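Local coordinates for protein techylectin-5A (Tachypleus tridentatus, PDB 1JC9) that agglutinates bacteria and erythrocytes in horseshoe crab innate immunity by recognising acetyl groups on their surfaces, at residues A[222-227]-A[255-260]. Numbering follows the deposited sequence.
Sequences SNLNGL and VEMKIR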
loop_
_atom_site.group_PDB
_atom_site.type_symbol
_atom_site.label_atom_id
_atom_site.label_comp_id
_atom_site.label_asym_id
_atom_site.label_seq_id
_atom_site.Cartn_x
_atom_site.Cartn_y
_atom_site.Cartn_z
ATOM N N SER A 222 -11.324 -1.686 -3.273
ATOM C CA SER A 222 -10.294 -2.087 -2.306
ATOM C C SER A 222 -10.112 -0.896 -1.364
ATOM O O SER A 222 -10.141 0.252 -1.803
ATOM C CB SER A 222 -8.972 -2.455 -3.001
ATOM O OG SER A 222 -8.485 -1.413 -3.822
ATOM N N ASN A 223 -9.930 -1.165 -0.075
ATOM C CA ASN A 223 -9.812 -0.095 0.917
ATOM C C ASN A 223 -8.862 -0.527 2.033
ATOM O O ASN A 223 -9.208 -0.478 3.210
ATOM C CB ASN A 223 -11.221 0.188 1.477
ATOM C CG ASN A 223 -11.295 1.452 2.313
ATOM O OD1 ASN A 223 -10.819 2.511 1.907
ATOM N ND2 ASN A 223 -11.921 1.352 3.477
ATOM N N LEU A 224 -7.654 -0.928 1.651
ATOM C CA LEU A 224 -6.657 -1.422 2.598
ATOM C C LEU A 224 -6.235 -0.503 3.739
ATOM O O LEU A 224 -5.706 -0.974 4.748
ATOM C CB LEU A 224 -5.433 -1.920 1.826
ATOM C CG LEU A 224 -5.516 -3.384 1.359
ATOM C CD1 LEU A 224 -6.933 -3.763 0.953
ATOM C CD2 LEU A 224 -4.547 -3.601 0.216
ATOM N N ASN A 225 -6.460 0.800 3.592
ATOM C CA ASN A 225 -6.118 1.726 4.666
ATOM C C ASN A 225 -7.360 2.070 5.488
ATOM O O ASN A 225 -7.384 3.080 6.192
ATOM C CB ASN A 225 -5.499 3.013 4.115
ATOM C CG ASN A 225 -4.085 2.807 3.604
ATOM O OD1 ASN A 225 -3.390 1.878 4.023
ATOM N ND2 ASN A 225 -3.645 3.683 2.708
ATOM N N GLY A 226 -8.385 1.221 5.403
ATOM C CA GLY A 226 -9.613 1.463 6.144
ATOM C C GLY A 226 -9.530 1.043 7.603
ATOM O O GLY A 226 -8.456 0.713 8.105
ATOM N N LEU A 227 -10.672 1.057 8.286
ATOM C CA LEU A 227 -10.734 0.680 9.696
ATOM C C LEU A 227 -10.375 -0.783 9.892
ATOM O O LEU A 227 -10.697 -1.626 9.058
ATOM C CB LEU A 227 -12.142 0.929 10.262
ATOM C CG LEU A 227 -12.716 2.347 10.168
ATOM C CD1 LEU A 227 -14.072 2.389 10.851
ATOM C CD2 LEU A 227 -11.772 3.344 10.820
ATOM N N VAL A 255 -2.733 -7.622 5.789
ATOM C CA VAL A 255 -2.465 -7.299 4.393
ATOM C C VAL A 255 -1.116 -6.591 4.290
ATOM O O VAL A 255 -0.625 -6.028 5.269
ATOM C CB VAL A 255 -3.554 -6.368 3.778
ATOM C CG1 VAL A 255 -4.935 -6.969 3.972
ATOM C CG2 VAL A 255 -3.484 -4.993 4.401
ATOM N N GLU A 256 -0.515 -6.643 3.105
ATOM C CA GLU A 256 0.762 -5.985 2.853
ATOM C C GLU A 256 0.831 -5.569 1.396
ATOM O O GLU A 256 0.347 -6.280 0.516
ATOM C CB GLU A 256 1.953 -6.912 3.120
ATOM C CG GLU A 256 2.156 -7.364 4.552
ATOM C CD GLU A 256 3.466 -8.115 4.721
ATOM O OE1 GLU A 256 3.945 -8.707 3.729
ATOM O OE2 GLU A 256 4.016 -8.122 5.841
ATOM N N MET A 257 1.429 -4.408 1.157
ATOM C CA MET A 257 1.630 -3.889 -0.187
ATOM C C MET A 257 3.149 -3.794 -0.295
ATOM O O MET A 257 3.804 -3.245 0.591
ATOM C CB MET A 257 0.973 -2.515 -0.331
ATOM C CG MET A 257 -0.554 -2.573 -0.254
ATOM S SD MET A 257 -1.336 -0.961 -0.045
ATOM C CE MET A 257 -0.892 -0.169 -1.595
ATOM N N LYS A 258 3.713 -4.350 -1.362
ATOM C CA LYS A 258 5.161 -4.348 -1.534
ATOM C C LYS A 258 5.547 -4.240 -3.003
ATOM O O LYS A 258 4.819 -4.716 -3.882
ATOM C CB LYS A 258 5.737 -5.631 -0.929
ATOM C CG LYS A 258 5.137 -6.901 -1.535
ATOM C CD LYS A 258 5.430 -8.151 -0.707
ATOM C CE LYS A 258 4.637 -8.151 0.585
ATOM N NZ LYS A 258 4.784 -9.431 1.330
ATOM N N ILE A 259 6.700 -3.627 -3.267
ATOM C CA ILE A 259 7.161 -3.451 -4.637
ATOM C C ILE A 259 8.510 -4.108 -4.928
ATOM O O ILE A 259 9.323 -4.315 -4.028
ATOM C CB ILE A 259 7.197 -1.936 -5.009
ATOM C CG1 ILE A 259 8.033 -1.135 -4.008
ATOM C CG2 ILE A 259 5.786 -1.367 -4.966
ATOM C CD1 ILE A 259 9.506 -1.336 -4.122
ATOM N N ARG A 260 8.725 -4.456 -6.193
ATOM C CA ARG A 260 9.965 -5.091 -6.647
ATOM C C ARG A 260 10.147 -4.716 -8.112
ATOM O O ARG A 260 9.173 -4.633 -8.857
ATOM C CB ARG A 260 9.867 -6.617 -6.517
ATOM C CG ARG A 260 11.153 -7.362 -6.852
ATOM C CD ARG A 260 11.081 -8.830 -6.442
ATOM N NE ARG A 260 10.261 -9.638 -7.339
ATOM C CZ ARG A 260 10.033 -10.938 -7.162
ATOM N NH1 ARG A 260 10.562 -11.570 -6.121
ATOM N NH2 ARG A 260 9.285 -11.610 -8.028
#
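Leu-224 reaches from its loop to Val-255 and Met-257, two residues on one face of the strand, and from the loop's side it alone makes the apolar contact. Its branch point CG lies 4.0 Å from CG2 of Val-255, while the methyl CD2 extends further along the strand to CG of Met-257, 4.1 Å away, with the sulfur SD at the limit of touch beside it. Val-255 turns CG2 to the leucine because that methyl sits between its own backbone N and carbonyl carbon, leaving CG1 anti to the carbonyl carbon. In Met-257 it is CG that stands anti to the carbonyl carbon (chi1 -67°), which leads the chain out toward the leucine. A branched leucine, a compact valine and a flexible thioether suit a buried place where no hydrogen bond or charge pair joins the segments; Phe-143 of strand 139-146 touches both Leu-224 and Met-257.

In this fibrinogen C-terminal domain, strand 250-261 runs antiparallel between strands 89-95 and 139-146 in the central sheet. The side chain of Leu-224 is about 12 Å from the bound N-acetylglucosamine and is not among the pocket residues, but lies about 8 Å from the side chain of the ligand-binding His-220.

Hydrogen bonds shape the loop. Asn-223 to Gly-226 form a type I beta turn, closed by the hydrogen bond from Gly-226 N to Asn-223 O, 2.9 Å, which puts Leu-224 at its second position. The side-chain donor Arg-95 NH1 bonds the carbonyl oxygens of Leu-224 and Gly-226, tying the turn to strand 89-95.

Polar chemistry on the strand is kept apart from the leucine. Glu-256, whose CB points away from the turn, forms a salt bridge from OE1 to Lys-258 NZ, 2.6 Å, and its OE2 pairs with Arg-94. Lys-258 NZ also meets Asp-81 and Asp-144, carboxylates that suit a buried ammonium.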